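Local coordinates for xyloglucan-specific endo-beta-1,4-glucanase BoGH9A (Bacteroides ovatus, PDB 6DHT), which cleaves the beta-1,4-linked backbone of xyloglucan from within the chain, releasing xyloglucan oligosaccharides, at residues A[176-188]-A[373-385]. Numbering follows the deposited sequence.
Sequences IVNSGYSIGLMQS and PGWGNTFALGIFA. With CA (calcium ion), chain C.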
# COMPACT_ATOMS: atom_id res chain seq x y z
N ILE A 176 -7.22 -10.81 8.35
CA ILE A 176 -6.58 -11.68 7.37
C ILE A 176 -6.73 -11.15 5.93
O ILE A 176 -5.77 -11.18 5.14
CB ILE A 176 -7.15 -13.12 7.47
CG1 ILE A 176 -6.64 -13.83 8.73
CG2 ILE A 176 -6.75 -13.93 6.24
CD1 ILE A 176 -5.14 -14.13 8.74
N VAL A 177 -7.90 -10.65 5.57
CA VAL A 177 -8.10 -10.15 4.22
C VAL A 177 -7.14 -9.02 3.94
O VAL A 177 -6.38 -9.03 2.94
CB VAL A 177 -9.56 -9.74 3.99
CG1 VAL A 177 -9.72 -8.88 2.74
CG2 VAL A 177 -10.43 -10.99 3.89
N ASN A 178 -7.13 -8.02 4.82
CA ASN A 178 -6.35 -6.84 4.52
C ASN A 178 -4.86 -7.11 4.61
O ASN A 178 -4.08 -6.63 3.78
CB ASN A 178 -6.73 -5.71 5.46
CG ASN A 178 -6.35 -4.37 4.91
OD1 ASN A 178 -6.57 -4.10 3.73
ND2 ASN A 178 -5.73 -3.54 5.74
N SER A 179 -4.41 -7.90 5.58
CA SER A 179 -2.98 -8.11 5.71
C SER A 179 -2.46 -9.08 4.64
O SER A 179 -1.35 -8.90 4.16
CB SER A 179 -2.58 -8.51 7.13
OG SER A 179 -3.04 -9.78 7.48
N GLY A 180 -3.27 -10.06 4.25
CA GLY A 180 -2.93 -10.96 3.18
C GLY A 180 -2.79 -10.22 1.87
O GLY A 180 -1.83 -10.44 1.13
N TYR A 181 -3.76 -9.37 1.56
CA TYR A 181 -3.71 -8.51 0.38
C TYR A 181 -2.45 -7.63 0.40
O TYR A 181 -1.74 -7.48 -0.61
CB TYR A 181 -4.93 -7.58 0.35
CG TYR A 181 -4.70 -6.44 -0.58
CD1 TYR A 181 -4.83 -6.58 -1.96
CD2 TYR A 181 -4.33 -5.21 -0.07
CE1 TYR A 181 -4.58 -5.48 -2.80
CE2 TYR A 181 -4.07 -4.14 -0.88
CZ TYR A 181 -4.19 -4.28 -2.25
OH TYR A 181 -3.96 -3.18 -3.07
N SER A 182 -2.19 -7.02 1.55
CA SER A 182 -1.08 -6.09 1.67
C SER A 182 0.27 -6.74 1.36
O SER A 182 1.09 -6.21 0.60
CB SER A 182 -1.04 -5.46 3.06
OG SER A 182 -2.18 -4.61 3.29
N ILE A 183 0.51 -7.89 1.97
CA ILE A 183 1.70 -8.68 1.69
C ILE A 183 1.70 -9.10 0.23
O ILE A 183 2.73 -9.00 -0.44
CB ILE A 183 1.74 -9.90 2.59
CG1 ILE A 183 1.87 -9.51 4.06
CG2 ILE A 183 2.89 -10.77 2.18
CD1 ILE A 183 1.54 -10.61 5.03
N GLY A 184 0.55 -9.52 -0.30
CA GLY A 184 0.47 -9.94 -1.68
C GLY A 184 0.92 -8.86 -2.66
O GLY A 184 1.62 -9.14 -3.64
N LEU A 185 0.55 -7.61 -2.37
CA LEU A 185 0.93 -6.48 -3.21
C LEU A 185 2.43 -6.20 -3.07
O LEU A 185 3.13 -6.06 -4.08
CB LEU A 185 0.10 -5.24 -2.84
CG LEU A 185 0.46 -3.98 -3.62
CD1 LEU A 185 0.31 -4.18 -5.12
CD2 LEU A 185 -0.39 -2.82 -3.14
N MET A 186 2.94 -6.12 -1.84
CA MET A 186 4.33 -5.79 -1.64
C MET A 186 5.22 -6.88 -2.21
O MET A 186 6.26 -6.59 -2.81
CB MET A 186 4.66 -5.50 -0.18
CG MET A 186 4.00 -4.21 0.31
SD MET A 186 4.38 -3.78 2.00
CE MET A 186 3.33 -4.90 2.88
N GLN A 187 4.83 -8.13 -2.04
CA GLN A 187 5.60 -9.26 -2.57
C GLN A 187 5.50 -9.36 -4.09
O GLN A 187 6.36 -9.98 -4.73
CB GLN A 187 5.21 -10.58 -1.85
CG GLN A 187 5.76 -10.58 -0.43
CD GLN A 187 5.66 -11.88 0.36
OE1 GLN A 187 6.37 -12.01 1.35
NE2 GLN A 187 4.77 -12.78 -0.02
N SER A 188 4.48 -8.78 -4.71
CA SER A 188 4.43 -8.69 -6.18
C SER A 188 5.58 -7.78 -6.64
O SER A 188 6.33 -8.12 -7.57
CB SER A 188 3.09 -8.12 -6.67
OG SER A 188 2.00 -8.95 -6.30
N PRO A 373 -5.26 -2.87 -8.18
CA PRO A 373 -5.42 -3.68 -6.97
C PRO A 373 -6.10 -2.93 -5.82
O PRO A 373 -5.94 -1.71 -5.70
CB PRO A 373 -3.98 -4.09 -6.63
CG PRO A 373 -3.14 -3.01 -7.21
CD PRO A 373 -3.84 -2.61 -8.49
N GLY A 374 -6.83 -3.68 -5.01
CA GLY A 374 -7.38 -3.20 -3.75
C GLY A 374 -7.70 -4.39 -2.87
O GLY A 374 -7.78 -5.51 -3.35
N TRP A 375 -7.90 -4.15 -1.58
CA TRP A 375 -8.05 -5.25 -0.65
C TRP A 375 -9.16 -6.24 -1.02
O TRP A 375 -9.04 -7.43 -0.76
CB TRP A 375 -8.20 -4.77 0.80
CG TRP A 375 -9.44 -3.97 1.12
CD1 TRP A 375 -9.52 -2.62 1.23
CD2 TRP A 375 -10.77 -4.48 1.37
NE1 TRP A 375 -10.82 -2.25 1.56
CE2 TRP A 375 -11.60 -3.37 1.64
CE3 TRP A 375 -11.33 -5.76 1.41
CZ2 TRP A 375 -12.96 -3.51 1.94
CZ3 TRP A 375 -12.69 -5.89 1.70
CH2 TRP A 375 -13.48 -4.77 1.96
N GLY A 376 -10.23 -5.74 -1.63
CA GLY A 376 -11.37 -6.56 -1.98
C GLY A 376 -11.42 -6.93 -3.45
O GLY A 376 -12.34 -7.61 -3.90
N ASN A 377 -10.43 -6.46 -4.19
CA ASN A 377 -10.35 -6.70 -5.63
C ASN A 377 -8.94 -7.12 -6.00
O ASN A 377 -8.09 -6.29 -6.35
CB ASN A 377 -10.75 -5.48 -6.44
CG ASN A 377 -10.63 -5.74 -7.97
OD1 ASN A 377 -10.42 -6.89 -8.44
ND2 ASN A 377 -10.76 -4.66 -8.74
N THR A 378 -8.72 -8.43 -5.93
CA THR A 378 -7.37 -8.97 -6.05
C THR A 378 -7.07 -9.48 -7.46
O THR A 378 -6.06 -10.16 -7.66
CB THR A 378 -7.14 -10.09 -5.03
OG1 THR A 378 -8.07 -11.16 -5.24
CG2 THR A 378 -7.33 -9.57 -3.62
N PHE A 379 -7.90 -9.15 -8.44
CA PHE A 379 -7.61 -9.59 -9.82
C PHE A 379 -6.21 -9.18 -10.23
O PHE A 379 -5.46 -9.97 -10.80
CB PHE A 379 -8.61 -9.01 -10.82
CG PHE A 379 -9.89 -9.83 -11.00
CD1 PHE A 379 -9.86 -11.20 -11.17
CD2 PHE A 379 -11.11 -9.18 -11.06
CE1 PHE A 379 -11.03 -11.91 -11.37
CE2 PHE A 379 -12.27 -9.90 -11.24
CZ PHE A 379 -12.22 -11.27 -11.40
N ALA A 380 -5.85 -7.94 -9.94
CA ALA A 380 -4.56 -7.44 -10.38
C ALA A 380 -3.39 -8.24 -9.82
O ALA A 380 -2.36 -8.38 -10.47
CB ALA A 380 -4.41 -5.95 -10.00
N LEU A 381 -3.53 -8.77 -8.61
CA LEU A 381 -2.43 -9.50 -8.02
C LEU A 381 -2.23 -10.81 -8.78
O LEU A 381 -1.12 -11.27 -8.95
CB LEU A 381 -2.67 -9.77 -6.54
CG LEU A 381 -2.79 -8.53 -5.64
CD1 LEU A 381 -2.87 -8.99 -4.19
CD2 LEU A 381 -1.68 -7.54 -5.87
N GLY A 382 -3.33 -11.37 -9.25
CA GLY A 382 -3.23 -12.56 -10.08
C GLY A 382 -2.61 -12.22 -11.42
O GLY A 382 -1.78 -12.98 -11.96
N ILE A 383 -3.03 -11.09 -11.99
CA ILE A 383 -2.51 -10.64 -13.28
C ILE A 383 -1.00 -10.41 -13.18
O ILE A 383 -0.23 -10.84 -14.06
CB ILE A 383 -3.24 -9.36 -13.76
CG1 ILE A 383 -4.67 -9.72 -14.15
CG2 ILE A 383 -2.51 -8.71 -14.91
CD1 ILE A 383 -5.56 -8.54 -14.46
N PHE A 384 -0.55 -9.77 -12.10
CA PHE A 384 0.87 -9.50 -11.97
C PHE A 384 1.67 -10.81 -11.98
O PHE A 384 2.76 -10.88 -12.55
CB PHE A 384 1.21 -8.71 -10.68
CG PHE A 384 0.57 -7.33 -10.56
CD1 PHE A 384 0.14 -6.60 -11.64
CD2 PHE A 384 0.39 -6.80 -9.29
CE1 PHE A 384 -0.43 -5.35 -11.45
CE2 PHE A 384 -0.16 -5.55 -9.10
CZ PHE A 384 -0.57 -4.84 -10.18
N ALA A 385 1.11 -11.84 -11.35
CA ALA A 385 1.76 -13.14 -11.30
C ALA A 385 1.90 -13.75 -12.70
O ALA A 385 2.98 -14.18 -13.09
CB ALA A 385 0.99 -14.06 -10.39
CA CA C . -13.31 -9.76 -4.14
O HOH W 1 1.41 -11.07 -7.92
O HOH W 2 -14.99 -8.12 -4.89
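Tyr181 lays one face of its ring on the Gly374–Trp375 backbone: Trp375 CA stands 3.7 Å from the ring centroid, 17° off the normal, a CH-pi contact, and Gly374 C covers the rim of the same face. At the ring's edge lies Pro373 CB. With CG anti to the backbone N (chi1 162°), the phenol lies over the start of the turn, its OH toward Pro373. The Trp375 indole meets Val177 CG1 obliquely through CE3 (3.8 Å). Asn178 OD1 comes to 3.4 Å from Trp375 CB, its amide upright to the indole, while ND2 is held by Asp168 and Asn552. Leu185 CD1 comes to the edge of the Phe384 ring. Replacing Tyr181 with alanine would probably leave the 373–375 backbone without its aromatic support and open a gap beside Leu381. That leucine is a knob in the hole formed by Tyr181, Gly184, Leu185 and Ser188, and a water donates to both Ser188 OG and Leu381 O. The type I turn 374–377 also offers Gly376 O to the calcium ion (2.4 Å). The arrangement thus packs helix 176–188 against a calcium-bound loop and the helix 379–385 that follows it, the short segments inclined at 30°, within the helical catalytic domain, an (alpha/alpha)6 barrel as in other family 9 glycoside hydrolases.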